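Local coordinates for periplasmic lipopolysaccharide transport protein LPTH (PDB 4UU4), which binds lipopolysaccharide and is required for its passage from the inner to the outer membrane, perhaps as part of a bridge across the periplasm, at residues 80-91 and 103-114. Sequence-based numbering, arbitrary orientation.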
loop_
_atom_site.group_PDB
_atom_site.type_symbol
_atom_site.label_atom_id
_atom_site.label_comp_id
_atom_site.label_asym_id
_atom_site.label_seq_id
_atom_site.Cartn_x
_atom_site.Cartn_y
_atom_site.Cartn_z
ATOM N N GLU A 80 9.737 -5.889 6.988
ATOM C CA GLU A 80 9.109 -4.888 7.841
ATOM C C GLU A 80 8.423 -3.799 7.021
ATOM O O GLU A 80 7.655 -2.998 7.555
ATOM C CB GLU A 80 10.134 -4.262 8.784
ATOM C CG GLU A 80 11.131 -3.342 8.103
ATOM C CD GLU A 80 11.615 -2.238 9.023
ATOM O OE1 GLU A 80 10.892 -1.917 9.990
ATOM O OE2 GLU A 80 12.713 -1.691 8.783
ATOM N N VAL A 81 8.711 -3.768 5.725
ATOM C CA VAL A 81 8.058 -2.826 4.824
ATOM C C VAL A 81 8.132 -3.273 3.361
ATOM O O VAL A 81 9.176 -3.727 2.872
ATOM C CB VAL A 81 8.614 -1.384 4.982
ATOM C CG1 VAL A 81 10.094 -1.323 4.619
ATOM C CG2 VAL A 81 7.800 -0.391 4.154
ATOM N N VAL A 82 7.000 -3.151 2.677
ATOM C CA VAL A 82 6.902 -3.464 1.261
ATOM C C VAL A 82 6.589 -2.181 0.498
ATOM O O VAL A 82 5.471 -1.682 0.560
ATOM C CB VAL A 82 5.767 -4.477 1.004
ATOM C CG1 VAL A 82 5.610 -4.750 -0.483
ATOM C CG2 VAL A 82 6.021 -5.764 1.774
ATOM N N THR A 83 7.569 -1.642 -0.217
ATOM C CA THR A 83 7.350 -0.409 -0.965
ATOM C C THR A 83 7.103 -0.695 -2.441
ATOM O O THR A 83 7.941 -1.293 -3.110
ATOM C CB THR A 83 8.538 0.557 -0.837
ATOM O OG1 THR A 83 8.826 0.785 0.546
ATOM C CG2 THR A 83 8.218 1.881 -1.505
ATOM N N SER A 84 5.949 -0.260 -2.941
ATOM C CA SER A 84 5.601 -0.404 -4.350
ATOM C C SER A 84 5.550 0.938 -5.082
ATOM O O SER A 84 5.142 1.961 -4.519
ATOM C CB SER A 84 4.263 -1.129 -4.505
ATOM O OG SER A 84 3.933 -1.307 -5.873
ATOM N N VAL A 85 5.965 0.908 -6.346
ATOM C CA VAL A 85 5.938 2.078 -7.218
ATOM C C VAL A 85 5.370 1.704 -8.586
ATOM O O VAL A 85 5.835 0.745 -9.225
ATOM C CB VAL A 85 7.351 2.675 -7.406
ATOM C CG1 VAL A 85 7.384 3.616 -8.602
ATOM C CG2 VAL A 85 7.815 3.377 -6.132
ATOM N N GLY A 86 4.363 2.460 -9.020
ATOM C CA GLY A 86 3.716 2.257 -10.306
ATOM C C GLY A 86 3.050 3.527 -10.823
ATOM O O GLY A 86 3.350 4.623 -10.350
ATOM N N LYS A 87 2.153 3.382 -11.799
ATOM C CA LYS A 87 1.389 4.519 -12.321
ATOM C C LYS A 87 -0.120 4.257 -12.396
ATOM O O LYS A 87 -0.671 4.136 -13.490
ATOM C CB LYS A 87 1.878 4.904 -13.723
ATOM C CG LYS A 87 3.346 4.625 -14.022
ATOM C CD LYS A 87 4.236 5.797 -13.649
ATOM C CE LYS A 87 5.622 5.637 -14.252
ATOM N NZ LYS A 87 6.497 6.807 -13.970
ATOM N N PRO A 88 -0.805 4.183 -11.240
ATOM C CA PRO A 88 -0.205 4.209 -9.904
ATOM C C PRO A 88 0.001 2.804 -9.359
ATOM O O PRO A 88 -0.402 1.813 -9.971
ATOM C CB PRO A 88 -1.284 4.910 -9.083
ATOM C CG PRO A 88 -2.547 4.407 -9.687
ATOM C CD PRO A 88 -2.270 4.329 -11.171
ATOM N N ALA A 89 0.632 2.733 -8.197
ATOM C CA ALA A 89 0.685 1.513 -7.423
ATOM C C ALA A 89 -0.666 1.308 -6.748
ATOM O O ALA A 89 -1.386 2.280 -6.430
ATOM C CB ALA A 89 1.787 1.586 -6.398
ATOM N N TYR A 90 -0.989 0.039 -6.511
ATOM C CA TYR A 90 -2.316 -0.367 -6.070
ATOM C C TYR A 90 -2.274 -1.269 -4.836
ATOM O O TYR A 90 -1.486 -2.206 -4.765
ATOM C CB TYR A 90 -3.024 -1.080 -7.225
ATOM C CG TYR A 90 -4.372 -1.684 -6.899
ATOM C CD1 TYR A 90 -5.478 -0.878 -6.634
ATOM C CD2 TYR A 90 -4.547 -3.059 -6.889
ATOM C CE1 TYR A 90 -6.715 -1.432 -6.351
ATOM C CE2 TYR A 90 -5.777 -3.620 -6.607
ATOM C CZ TYR A 90 -6.859 -2.805 -6.341
ATOM O OH TYR A 90 -8.083 -3.370 -6.059
ATOM N N TYR A 91 -3.131 -0.968 -3.868
ATOM C CA TYR A 91 -3.295 -1.782 -2.669
ATOM C C TYR A 91 -4.753 -2.226 -2.582
ATOM O O TYR A 91 -5.655 -1.435 -2.821
ATOM C CB TYR A 91 -2.914 -0.970 -1.426
ATOM C CG TYR A 91 -3.217 -1.643 -0.100
ATOM C CD1 TYR A 91 -2.300 -2.495 0.493
ATOM C CD2 TYR A 91 -4.412 -1.409 0.568
ATOM C CE1 TYR A 91 -2.561 -3.109 1.702
ATOM C CE2 TYR A 91 -4.685 -2.019 1.782
ATOM C CZ TYR A 91 -3.754 -2.871 2.342
ATOM O OH TYR A 91 -4.012 -3.485 3.549
ATOM N N LYS A 103 -10.104 -0.346 -1.746
ATOM C CA LYS A 103 -9.096 -0.092 -2.763
ATOM C C LYS A 103 -8.243 1.092 -2.340
ATOM O O LYS A 103 -8.704 1.980 -1.626
ATOM C CB LYS A 103 -9.747 0.189 -4.118
ATOM C CG LYS A 103 -10.621 -0.940 -4.636
ATOM C CD LYS A 103 -11.236 -0.589 -5.978
ATOM C CE LYS A 103 -12.100 -1.721 -6.506
ATOM N NZ LYS A 103 -12.838 -1.335 -7.741
ATOM N N ALA A 104 -6.991 1.090 -2.775
ATOM C CA ALA A 104 -6.066 2.163 -2.456
ATOM C C ALA A 104 -5.114 2.393 -3.621
ATOM O O ALA A 104 -4.635 1.454 -4.247
ATOM C CB ALA A 104 -5.301 1.847 -1.181
ATOM N N TYR A 105 -4.858 3.658 -3.913
ATOM C CA TYR A 105 -4.028 4.013 -5.043
ATOM C C TYR A 105 -3.011 5.044 -4.618
ATOM O O TYR A 105 -3.293 5.888 -3.771
ATOM C CB TYR A 105 -4.881 4.592 -6.165
ATOM C CG TYR A 105 -5.957 3.664 -6.688
ATOM C CD1 TYR A 105 -7.233 3.650 -6.125
ATOM C CD2 TYR A 105 -5.708 2.824 -7.765
ATOM C CE1 TYR A 105 -8.222 2.812 -6.618
ATOM C CE2 TYR A 105 -6.689 1.985 -8.261
ATOM C CZ TYR A 105 -7.942 1.982 -7.686
ATOM O OH TYR A 105 -8.913 1.142 -8.186
ATOM N N GLY A 106 -1.827 4.982 -5.212
ATOM C CA GLY A 106 -0.831 6.002 -4.942
ATOM C C GLY A 106 0.390 5.832 -5.810
ATOM O O GLY A 106 0.736 4.714 -6.155
ATOM N N LEU A 107 1.034 6.936 -6.170
ATOM C CA LEU A 107 2.288 6.863 -6.904
ATOM C C LEU A 107 3.322 6.050 -6.127
ATOM O O LEU A 107 3.994 5.200 -6.702
ATOM C CB LEU A 107 2.810 8.257 -7.246
ATOM C CG LEU A 107 2.642 8.648 -8.719
ATOM C CD1 LEU A 107 1.255 8.284 -9.216
ATOM C CD2 LEU A 107 2.917 10.134 -8.937
ATOM N N THR A 108 3.435 6.291 -4.823
ATOM C CA THR A 108 4.243 5.410 -3.979
ATOM C C THR A 108 3.391 4.823 -2.857
ATOM O O THR A 108 2.642 5.544 -2.205
ATOM C CB THR A 108 5.473 6.136 -3.388
ATOM O OG1 THR A 108 6.310 6.604 -4.450
ATOM C CG2 THR A 108 6.278 5.205 -2.494
ATOM N N ILE A 109 3.485 3.514 -2.638
ATOM C CA ILE A 109 2.767 2.904 -1.519
ATOM C C ILE A 109 3.724 2.133 -0.621
ATOM O O ILE A 109 4.490 1.315 -1.098
ATOM C CB ILE A 109 1.658 1.946 -1.999
ATOM C CG1 ILE A 109 0.578 2.696 -2.782
ATOM C CG2 ILE A 109 1.025 1.223 -0.815
ATOM C CD1 ILE A 109 -0.535 1.793 -3.285
ATOM N N GLN A 110 3.692 2.392 0.679
ATOM C CA GLN A 110 4.502 1.606 1.602
ATOM C C GLN A 110 3.607 0.794 2.519
ATOM O O GLN A 110 2.712 1.339 3.160
ATOM C CB GLN A 110 5.393 2.512 2.438
ATOM C CG GLN A 110 6.253 3.443 1.624
ATOM C CD GLN A 110 6.952 4.467 2.488
ATOM O OE1 GLN A 110 6.357 5.470 2.884
ATOM N NE2 GLN A 110 8.222 4.221 2.788
ATOM N N TYR A 111 3.847 -0.510 2.579
ATOM C CA TYR A 111 3.096 -1.380 3.470
ATOM C C TYR A 111 3.981 -1.796 4.635
ATOM O O TYR A 111 4.762 -2.746 4.538
ATOM C CB TYR A 111 2.536 -2.593 2.714
ATOM C CG TYR A 111 1.819 -3.604 3.587
ATOM C CD1 TYR A 111 1.019 -3.200 4.650
ATOM C CD2 TYR A 111 1.936 -4.966 3.341
ATOM C CE1 TYR A 111 0.367 -4.123 5.447
ATOM C CE2 TYR A 111 1.287 -5.893 4.128
ATOM C CZ TYR A 111 0.504 -5.469 5.177
ATOM O OH TYR A 111 -0.136 -6.404 5.956
ATOM N N PHE A 112 3.866 -1.049 5.728
ATOM C CA PHE A 112 4.617 -1.316 6.944
ATOM C C PHE A 112 3.967 -2.473 7.702
ATOM O O PHE A 112 3.198 -2.267 8.635
ATOM C CB PHE A 112 4.671 -0.059 7.823
ATOM C CG PHE A 112 5.537 1.040 7.259
ATOM C CD1 PHE A 112 6.898 1.076 7.526
ATOM C CD2 PHE A 112 4.992 2.035 6.464
ATOM C CE1 PHE A 112 7.697 2.084 7.011
ATOM C CE2 PHE A 112 5.787 3.044 5.946
ATOM C CZ PHE A 112 7.138 3.068 6.220
ATOM N N VAL A 113 4.296 -3.691 7.288
ATOM C CA VAL A 113 3.618 -4.895 7.769
ATOM C C VAL A 113 3.717 -5.146 9.282
ATOM O O VAL A 113 2.749 -5.590 9.900
ATOM C CB VAL A 113 4.050 -6.132 6.944
ATOM C CG1 VAL A 113 5.309 -5.819 6.143
ATOM C CG2 VAL A 113 4.231 -7.352 7.830
ATOM N N THR A 114 4.862 -4.842 9.884
ATOM C CA THR A 114 4.985 -4.916 11.340
ATOM C C THR A 114 4.069 -3.908 12.035
ATOM O O THR A 114 3.526 -4.179 13.104
ATOM C CB THR A 114 6.430 -4.662 11.806
ATOM O OG1 THR A 114 7.000 -3.601 11.030
ATOM C CG2 THR A 114 7.280 -5.909 11.631
#
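Val82 and Tyr111 exchange both of their backbone hydrogen bonds, as do Ser84 and Ile109, which makes strands 81-85 and 109-112 antiparallel neighbours, their axes at 168°. Beyond the corners at 86-88 and 107-108 the pairing resumes in the other sheet: Ala89 bonds reciprocally with Gly106 and Tyr91 with Ala104. Between Val85 and Ala89 the register slips by two, a beta bulge that coincides with the turn, where a cis peptide bond precedes Pro88.

Ile109 spans the two sheets. With CG1 anti to its carbonyl carbon (chi1 -64°) and the chain extended beyond it, CD1 reaches 3.9 Å from Ala89 CB and 4.1 Å from Tyr91 CB. On the same face of the 89-91/103-106 pair as Ala89, Ala104 CB meets the edge of the Tyr91 ring, 3.8 Å from its CD2. On the other face of that sheet, Tyr90 and Tyr105 run side by side with ring planes at 46°, Tyr90 CD1 3.5 Å from Tyr105 CE2; Pro88 CG comes against Tyr105 CD2 at 4.0 Å. The phenol of Tyr90 is hydrogen-bonded to Glu92. Far along the first sheet, a CH-pi contact sets Val81 CG2 over one face of the Phe112 ring, 3.9 Å from its centroid.

Both corners therefore carry paired strands from one sheet of the jellyroll to the other, with Ile109, Ala89 and Tyr91 buried between the sheets. Strand 81-85 is flanked by 68-72 and strand 109-112 by 117-121, whose Leu120 touches Ile109 and Ala104; 89-93 adjoins 62-66, where Thr65 O accepts a hydrogen bond from Ser84 OG.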